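Local coordinates for protein adenylate isopentenyltransferase (Humulus lupulus, PDB 3A8T) that transfers the isopentenyl group of dimethylallyl diphosphate to ATP, ADP or AMP in the biosynthesis of cytokinins, at residues C176-D181 / K331-F336; E242-G247 / R258-A263. One frame throughout, in Å; residues are numbered along the deposited sequence.

In the fold
The chain starts with strand 41-46 and the phosphate-binding P-loop that follows it, and builds most of the parallel sheet before reaching strand 174-181. Contact 1 opens there and closes only near the C terminus, when helix 315-338 lies down against strand 174-181. Nested within that long loop, contact 2 closes a short one, where the chain leaving helix 234-243 meets the first turns of helix 257-289. The two lie on opposite sides of the chain's centre, about 47 Å apart centre to centre. Helix 257-289 joins their regions: it starts in contact 2, and its far part, through I286 and L287, meets W179 on strand 174-181.

Contact 1 of 2, residues C176-D181 / K331-F336; sequences CFLWVD and KIVSRF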
ATOM      1  N   CYS A 176      11.865  -9.118  12.382  1.00 26.37           N
ATOM      2  CA  CYS A 176      11.505  -8.123  13.383  1.00 24.73           C
ATOM      3  C   CYS A 176      10.278  -7.532  12.677  1.00 24.20           C
ATOM      4  O   CYS A 176      10.347  -7.153  11.520  1.00 23.70           O
ATOM      5  CB  CYS A 176      12.588  -7.058  13.569  1.00 25.57           C
ATOM      6  SG  CYS A 176      12.088  -5.699  14.672  1.00 29.67           S
ATOM      7  N   PHE A 177       9.153  -7.490  13.377  1.00 23.78           N
ATOM      8  CA  PHE A 177       7.914  -7.012  12.812  1.00 21.32           C
ATOM      9  C   PHE A 177       7.493  -5.719  13.441  1.00 21.41           C
ATOM     10  O   PHE A 177       7.204  -5.698  14.616  1.00 21.56           O
ATOM     11  CB  PHE A 177       6.782  -7.999  13.097  1.00 22.32           C
ATOM     12  CG  PHE A 177       6.967  -9.355  12.509  1.00 20.31           C
ATOM     13  CD1 PHE A 177       6.719  -9.587  11.163  1.00 20.84           C
ATOM     14  CD2 PHE A 177       7.357 -10.428  13.311  1.00 20.26           C
ATOM     15  CE1 PHE A 177       6.855 -10.867  10.612  1.00 19.84           C
ATOM     16  CE2 PHE A 177       7.503 -11.717  12.776  1.00 19.01           C
ATOM     17  CZ  PHE A 177       7.252 -11.932  11.424  1.00 21.10           C
ATOM     18  N   LEU A 178       7.461  -4.632  12.690  1.00 21.84           N
ATOM     19  CA  LEU A 178       6.963  -3.388  13.254  1.00 21.46           C
ATOM     20  C   LEU A 178       5.559  -3.281  12.660  1.00 23.26           C
ATOM     21  O   LEU A 178       5.390  -3.393  11.440  1.00 24.19           O
ATOM     22  CB  LEU A 178       7.775  -2.186  12.815  1.00 20.29           C
ATOM     23  CG  LEU A 178       9.243  -2.191  13.229  1.00 22.40           C
ATOM     24  CD1 LEU A 178       9.955  -0.927  12.772  1.00 19.23           C
ATOM     25  CD2 LEU A 178       9.299  -2.331  14.729  1.00 22.77           C
ATOM     26  N   TRP A 179       4.570  -3.111  13.522  1.00 22.11           N
ATOM     27  CA  TRP A 179       3.195  -2.976  13.091  1.00 24.16           C
ATOM     28  C   TRP A 179       2.736  -1.553  13.457  1.00 24.46           C
ATOM     29  O   TRP A 179       2.674  -1.203  14.639  1.00 23.92           O
ATOM     30  CB  TRP A 179       2.315  -4.049  13.766  1.00 24.82           C
ATOM     31  CG  TRP A 179       0.837  -3.814  13.705  1.00 26.11           C
ATOM     32  CD1 TRP A 179       0.128  -3.246  12.682  1.00 28.60           C
ATOM     33  CD2 TRP A 179      -0.132  -4.204  14.681  1.00 27.06           C
ATOM     34  NE1 TRP A 179      -1.221  -3.258  12.968  1.00 27.41           N
ATOM     35  CE2 TRP A 179      -1.404  -3.839  14.184  1.00 25.86           C
ATOM     36  CE3 TRP A 179      -0.049  -4.817  15.937  1.00 28.40           C
ATOM     37  CZ2 TRP A 179      -2.578  -4.069  14.894  1.00 30.41           C
ATOM     38  CZ3 TRP A 179      -1.224  -5.043  16.651  1.00 28.97           C
ATOM     39  CH2 TRP A 179      -2.471  -4.673  16.131  1.00 29.93           C
ATOM     40  N   VAL A 180       2.465  -0.733  12.428  1.00 24.38           N
ATOM     41  CA  VAL A 180       2.010   0.636  12.641  1.00 24.50           C
ATOM     42  C   VAL A 180       0.497   0.608  12.710  1.00 24.78           C
ATOM     43  O   VAL A 180      -0.171   0.276  11.753  1.00 26.07           O
ATOM     44  CB  VAL A 180       2.497   1.628  11.507  1.00 24.17           C
ATOM     45  CG1 VAL A 180       2.101   3.042  11.842  1.00 23.02           C
ATOM     46  CG2 VAL A 180       4.007   1.570  11.393  1.00 24.09           C
ATOM     47  N   ASP A 181      -0.036   0.938  13.869  1.00 25.15           N
ATOM     48  CA  ASP A 181      -1.458   0.890  14.068  1.00 25.60           C
ATOM     49  C   ASP A 181      -2.066   2.297  14.228  1.00 24.52           C
ATOM     50  O   ASP A 181      -1.443   3.235  14.736  1.00 20.49           O
ATOM     51  CB  ASP A 181      -1.702  -0.023  15.285  1.00 29.00           C
ATOM     52  CG  ASP A 181      -3.187  -0.264  15.595  1.00 32.48           C
ATOM     53  OD1 ASP A 181      -3.986  -0.671  14.695  1.00 35.14           O
ATOM     54  OD2 ASP A 181      -3.543  -0.069  16.774  1.00 33.05           O
ATOM     55  N   LYS A 331      14.861   2.264  18.310  1.00 26.17           N
ATOM     56  CA  LYS A 331      15.268   1.447  19.439  1.00 27.41           C
ATOM     57  C   LYS A 331      15.052  -0.056  19.185  1.00 28.55           C
ATOM     58  O   LYS A 331      15.950  -0.889  19.410  1.00 29.89           O
ATOM     59  CB  LYS A 331      14.501   1.842  20.688  1.00 29.79           C
ATOM     60  CG  LYS A 331      14.789   3.214  21.176  1.00 33.52           C
ATOM     61  CD  LYS A 331      13.612   3.783  21.959  1.00 35.92           C
ATOM     62  CE  LYS A 331      13.448   3.146  23.339  1.00 37.86           C
ATOM     63  NZ  LYS A 331      12.538   3.935  24.283  1.00 38.66           N
ATOM     64  N   ILE A 332      13.864  -0.414  18.724  1.00 28.17           N
ATOM     65  CA  ILE A 332      13.591  -1.814  18.463  1.00 26.63           C
ATOM     66  C   ILE A 332      14.562  -2.344  17.389  1.00 26.62           C
ATOM     67  O   ILE A 332      15.165  -3.366  17.577  1.00 25.95           O
ATOM     68  CB  ILE A 332      12.121  -2.009  17.978  1.00 26.31           C
ATOM     69  CG1 ILE A 332      11.140  -1.655  19.092  1.00 26.12           C
ATOM     70  CG2 ILE A 332      11.878  -3.448  17.483  1.00 26.32           C
ATOM     71  CD1 ILE A 332       9.650  -1.531  18.595  1.00 19.86           C
ATOM     72  N   VAL A 333      14.728  -1.630  16.277  1.00 27.31           N
ATOM     73  CA  VAL A 333      15.577  -2.126  15.187  1.00 28.05           C
ATOM     74  C   VAL A 333      17.004  -2.231  15.646  1.00 28.51           C
ATOM     75  O   VAL A 333      17.692  -3.201  15.403  1.00 29.84           O
ATOM     76  CB  VAL A 333      15.482  -1.214  13.979  1.00 26.88           C
ATOM     77  CG1 VAL A 333      16.579  -1.524  13.004  1.00 24.78           C
ATOM     78  CG2 VAL A 333      14.145  -1.352  13.368  1.00 26.12           C
ATOM     79  N   SER A 334      17.424  -1.197  16.329  1.00 30.23           N
ATOM     80  CA  SER A 334      18.731  -1.133  16.926  1.00 30.46           C
ATOM     81  C   SER A 334      19.002  -2.395  17.760  1.00 31.58           C
ATOM     82  O   SER A 334      20.058  -3.006  17.655  1.00 31.24           O
ATOM     83  CB  SER A 334      18.768   0.093  17.811  1.00 30.11           C
ATOM     84  OG  SER A 334      20.069   0.571  17.899  1.00 34.69           O
ATOM     85  N   ARG A 335      18.053  -2.816  18.584  1.00 31.98           N
ATOM     86  CA  ARG A 335      18.328  -4.005  19.367  1.00 32.59           C
ATOM     87  C   ARG A 335      18.308  -5.305  18.561  1.00 34.01           C
ATOM     88  O   ARG A 335      18.966  -6.285  18.919  1.00 34.76           O
ATOM     89  CB  ARG A 335      17.354  -4.069  20.521  1.00 31.92           C
ATOM     90  CG  ARG A 335      17.526  -2.887  21.447  1.00 34.00           C
ATOM     91  CD  ARG A 335      16.345  -2.815  22.378  1.00 33.27           C
ATOM     92  NE  ARG A 335      16.375  -1.659  23.247  1.00 34.03           N
ATOM     93  CZ  ARG A 335      15.280  -1.174  23.817  1.00 36.02           C
ATOM     94  NH1 ARG A 335      14.115  -1.776  23.558  1.00 35.96           N
ATOM     95  NH2 ARG A 335      15.343  -0.112  24.647  1.00 35.23           N
ATOM     96  N   PHE A 336      17.545  -5.289  17.479  1.00 33.38           N
ATOM     97  CA  PHE A 336      17.374  -6.407  16.568  1.00 34.54           C
ATOM     98  C   PHE A 336      18.666  -6.555  15.747  1.00 38.28           C
ATOM     99  O   PHE A 336      19.055  -7.668  15.365  1.00 38.99           O
ATOM    100  CB  PHE A 336      16.203  -6.093  15.629  1.00 30.89           C
ATOM    101  CG  PHE A 336      16.089  -7.014  14.447  1.00 28.99           C
ATOM    102  CD1 PHE A 336      15.839  -8.376  14.622  1.00 25.82           C
ATOM    103  CD2 PHE A 336      16.137  -6.505  13.141  1.00 28.10           C
ATOM    104  CE1 PHE A 336      15.627  -9.229  13.534  1.00 23.12           C
ATOM    105  CE2 PHE A 336      15.921  -7.360  12.016  1.00 24.47           C
ATOM    106  CZ  PHE A 336      15.665  -8.721  12.227  1.00 23.68           C
TER
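F336, whose ring lies against C176, holds the amine of K41 in two ways: its carbonyl O accepts a hydrogen bond from K41 NZ, and its ring makes a cation-pi contact with the same lysine. Helix 315-338 is here covering one face of the parallel alpha/beta sheet of a P-loop nucleotide-binding fold. It runs almost exactly antiparallel to strand 174-181, at 175°, with the two segment axes 9.7 Å apart at their closest.

The main touch is a CH-pi contact. C176 CB stands 3.4 Å from the centroid of the F336 ring and only 3° off its normal, so all six ring carbons are nearly equidistant from it. With chi1 at 173°, SG is anti to the backbone N of C176. The sulfur still lies over the face of the ring, but more loosely, 4.6 Å from the centroid, and SG touches I332 CG2 at 3.6 Å. One helical turn separates I332 from F336, and F336 N bonds to I332 O, so the cysteine meets side chains from successive turns.

Two residues further along the strand, L178 continues the apolar seam. The L178 and I332 side chains run alongside one another, pointing opposite ways, and L178 CD2 faces both methyls of I332, 3.9 Å from CG2 and 4.0 Å from CD1. L178 is also about 7 Å, side chain to side chain, from the ATP-binding K53. The helix spans neighbouring strands too: I332 touches R297 on strand 296-300, and V333 touches L43 on strand 41-46. The other branch of L178 finishes the seam with a looser touch, CD1 to V333 CG2 at 4.3 Å.

Contact 2 of 2, residues E242-G247 / R258-A263; sequences EKFRPG and RVRRGA
F244 turns its ring onto the start of helix 257-289, and the contact across this helix-loop-helix turn is mainly packing, with one CH-pi contact. Over one ring face lies R260: its CB is 3.9 Å from the centroid, displaced toward the rim, and its CA comes within 3.3 Å of F244 CE2, which is tight. The R260 chain bends at chi3 (-60°), turning NE back toward the phenylalanine. The guanidinium then sets one of its own faces over F244 CD1, the two planes 39° apart.

At the ring edge, apolar groups take over. V259 CG1 lies in the ring plane, 3.4 Å from F244 CZ, and A263 CB is 4.2 Å from CE2. A263 CB also meets K243 CE.

Within 242-247, R245 folds back on E242: its NE gives a nearly straight bond to E242 O (3.0 Å, 173°), approaching from above the carbonyl plane, while R245 NH2 makes a salt bridge to E242 OE1.

Away from the nucleotide site, this corner joins the end of helix 234-243 to the start of helix 257-289: Y240 on helix 234-243 meets the F244 ring, R260 and A263, and R256 NH2 hydrogen-bonds to K243 O.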
ATOM      1  N   GLU A 242     -18.339   4.156 -17.909  1.00 28.85           N
ATOM      2  CA  GLU A 242     -19.302   3.365 -18.655  1.00 32.44           C
ATOM      3  C   GLU A 242     -20.281   4.307 -19.299  1.00 33.04           C
ATOM      4  O   GLU A 242     -20.566   4.243 -20.496  1.00 34.03           O
ATOM      5  CB  GLU A 242     -20.073   2.423 -17.724  1.00 36.33           C
ATOM      6  CG  GLU A 242     -20.786   1.373 -18.510  1.00 40.79           C
ATOM      7  CD  GLU A 242     -19.851   0.783 -19.546  1.00 43.09           C
ATOM      8  OE1 GLU A 242     -20.244   0.648 -20.722  1.00 45.01           O
ATOM      9  OE2 GLU A 242     -18.707   0.459 -19.171  1.00 45.67           O
ATOM     10  N   LYS A 243     -20.794   5.194 -18.465  1.00 34.22           N
ATOM     11  CA  LYS A 243     -21.735   6.197 -18.913  1.00 34.88           C
ATOM     12  C   LYS A 243     -21.095   7.416 -19.523  1.00 33.49           C
ATOM     13  O   LYS A 243     -21.599   7.921 -20.527  1.00 34.73           O
ATOM     14  CB  LYS A 243     -22.649   6.597 -17.766  1.00 36.30           C
ATOM     15  CG  LYS A 243     -23.717   5.542 -17.507  1.00 39.30           C
ATOM     16  CD  LYS A 243     -24.600   5.927 -16.346  1.00 43.50           C
ATOM     17  CE  LYS A 243     -23.758   6.312 -15.112  1.00 45.71           C
ATOM     18  NZ  LYS A 243     -22.609   5.349 -14.915  1.00 48.72           N
ATOM     19  N   PHE A 244     -19.980   7.873 -18.953  1.00 31.87           N
ATOM     20  CA  PHE A 244     -19.291   9.067 -19.455  1.00 30.76           C
ATOM     21  C   PHE A 244     -17.861   8.796 -19.897  1.00 31.94           C
ATOM     22  O   PHE A 244     -16.897   9.007 -19.148  1.00 32.11           O
ATOM     23  CB  PHE A 244     -19.355  10.113 -18.372  1.00 30.27           C
ATOM     24  CG  PHE A 244     -20.754  10.439 -17.971  1.00 30.45           C
ATOM     25  CD1 PHE A 244     -21.575  11.188 -18.807  1.00 31.67           C
ATOM     26  CD2 PHE A 244     -21.267  10.000 -16.785  1.00 30.10           C
ATOM     27  CE1 PHE A 244     -22.880  11.490 -18.453  1.00 29.75           C
ATOM     28  CE2 PHE A 244     -22.588  10.306 -16.422  1.00 31.02           C
ATOM     29  CZ  PHE A 244     -23.384  11.050 -17.263  1.00 30.69           C
ATOM     30  N   ARG A 245     -17.740   8.296 -21.128  1.00 32.81           N
ATOM     31  CA  ARG A 245     -16.441   7.937 -21.685  1.00 34.55           C
ATOM     32  C   ARG A 245     -15.521   9.121 -21.592  1.00 34.01           C
ATOM     33  O   ARG A 245     -15.963  10.244 -21.658  1.00 33.55           O
ATOM     34  CB  ARG A 245     -16.567   7.466 -23.149  1.00 36.77           C
ATOM     35  CG  ARG A 245     -17.506   6.256 -23.388  1.00 40.58           C
ATOM     36  CD  ARG A 245     -17.264   5.084 -22.403  1.00 44.20           C
ATOM     37  NE  ARG A 245     -18.296   4.036 -22.448  1.00 44.70           N
ATOM     38  CZ  ARG A 245     -18.212   2.971 -23.235  1.00 47.40           C
ATOM     39  NH1 ARG A 245     -17.142   2.855 -24.012  1.00 47.53           N
ATOM     40  NH2 ARG A 245     -19.181   2.037 -23.260  1.00 47.52           N
ATOM     41  N   PRO A 246     -14.224   8.876 -21.394  1.00 35.98           N
ATOM     42  CA  PRO A 246     -13.197   9.929 -21.280  1.00 37.66           C
ATOM     43  C   PRO A 246     -13.182  10.995 -22.424  1.00 40.74           C
ATOM     44  O   PRO A 246     -12.946  10.686 -23.589  1.00 41.22           O
ATOM     45  CB  PRO A 246     -11.899   9.114 -21.198  1.00 35.71           C
ATOM     46  CG  PRO A 246     -12.357   7.866 -20.522  1.00 34.57           C
ATOM     47  CD  PRO A 246     -13.630   7.541 -21.195  1.00 34.60           C
ATOM     48  N   GLY A 247     -13.431  12.254 -22.086  1.00 43.39           N
ATOM     49  CA  GLY A 247     -13.443  13.263 -23.118  1.00 47.57           C
ATOM     50  C   GLY A 247     -14.829  13.525 -23.693  1.00 50.70           C
ATOM     51  O   GLY A 247     -15.036  14.483 -24.447  1.00 51.72           O
ATOM     52  N   ARG A 258     -27.197  16.168 -14.200  1.00 48.12           N
ATOM     53  CA  ARG A 258     -27.537  15.644 -12.880  1.00 45.73           C
ATOM     54  C   ARG A 258     -27.096  14.186 -12.663  1.00 42.73           C
ATOM     55  O   ARG A 258     -26.847  13.762 -11.553  1.00 40.14           O
ATOM     56  CB  ARG A 258     -29.052  15.800 -12.662  1.00 48.79           C
ATOM     57  CG  ARG A 258     -29.602  17.144 -13.191  1.00 51.43           C
ATOM     58  CD  ARG A 258     -31.029  17.498 -12.719  1.00 54.97           C
ATOM     59  NE  ARG A 258     -32.110  16.777 -13.407  1.00 57.33           N
ATOM     60  CZ  ARG A 258     -32.390  16.856 -14.717  1.00 59.57           C
ATOM     61  NH1 ARG A 258     -31.668  17.633 -15.536  1.00 59.45           N
ATOM     62  NH2 ARG A 258     -33.409  16.149 -15.220  1.00 59.64           N
ATOM     63  N   VAL A 259     -27.008  13.423 -13.745  1.00 40.67           N
ATOM     64  CA  VAL A 259     -26.596  12.033 -13.662  1.00 38.53           C
ATOM     65  C   VAL A 259     -25.056  11.980 -13.624  1.00 36.83           C
ATOM     66  O   VAL A 259     -24.472  11.173 -12.890  1.00 36.17           O
ATOM     67  CB  VAL A 259     -27.171  11.185 -14.886  1.00 38.94           C
ATOM     68  CG1 VAL A 259     -26.579  11.660 -16.201  1.00 39.59           C
ATOM     69  CG2 VAL A 259     -26.844   9.706 -14.711  1.00 37.76           C
ATOM     70  N   ARG A 260     -24.415  12.853 -14.403  1.00 34.57           N
ATOM     71  CA  ARG A 260     -22.963  12.917 -14.472  1.00 33.91           C
ATOM     72  C   ARG A 260     -22.392  13.235 -13.108  1.00 31.65           C
ATOM     73  O   ARG A 260     -21.434  12.603 -12.656  1.00 30.73           O
ATOM     74  CB  ARG A 260     -22.504  13.981 -15.470  1.00 34.60           C
ATOM     75  CG  ARG A 260     -21.002  14.185 -15.501  1.00 36.69           C
ATOM     76  CD  ARG A 260     -20.556  15.276 -16.493  1.00 38.26           C
ATOM     77  NE  ARG A 260     -20.930  15.022 -17.886  1.00 40.45           N
ATOM     78  CZ  ARG A 260     -20.123  14.489 -18.812  1.00 42.15           C
ATOM     79  NH1 ARG A 260     -18.883  14.136 -18.489  1.00 42.74           N
ATOM     80  NH2 ARG A 260     -20.528  14.368 -20.084  1.00 38.85           N
ATOM     81  N   ARG A 261     -23.000  14.213 -12.452  1.00 30.69           N
ATOM     82  CA  ARG A 261     -22.570  14.649 -11.110  1.00 29.11           C
ATOM     83  C   ARG A 261     -22.837  13.556 -10.056  1.00 26.54           C
ATOM     84  O   ARG A 261     -22.008  13.304  -9.155  1.00 23.32           O
ATOM     85  CB  ARG A 261     -23.308  15.942 -10.736  1.00 31.62           C
ATOM     86  CG  ARG A 261     -22.875  16.542  -9.418  1.00 35.92           C
ATOM     87  CD  ARG A 261     -23.705  17.764  -9.115  1.00 40.58           C
ATOM     88  NE  ARG A 261     -23.253  18.937  -9.857  1.00 43.43           N
ATOM     89  CZ  ARG A 261     -22.188  19.656  -9.512  1.00 45.36           C
ATOM     90  NH1 ARG A 261     -21.498  19.291  -8.436  1.00 44.12           N
ATOM     91  NH2 ARG A 261     -21.832  20.740 -10.224  1.00 45.50           N
ATOM     92  N   GLY A 262     -24.008  12.927 -10.190  1.00 24.83           N
ATOM     93  CA  GLY A 262     -24.398  11.851  -9.302  1.00 24.71           C
ATOM     94  C   GLY A 262     -23.446  10.665  -9.543  1.00 26.32           C
ATOM     95  O   GLY A 262     -22.995  10.038  -8.593  1.00 27.43           O
ATOM     96  N   ALA A 263     -23.092  10.369 -10.796  1.00 24.97           N
ATOM     97  CA  ALA A 263     -22.229   9.225 -11.028  1.00 24.51           C
ATOM     98  C   ALA A 263     -20.821   9.465 -10.523  1.00 23.95           C
ATOM     99  O   ALA A 263     -20.208   8.589  -9.957  1.00 23.53           O
ATOM    100  CB  ALA A 263     -22.221   8.857 -12.496  1.00 26.36           C
TER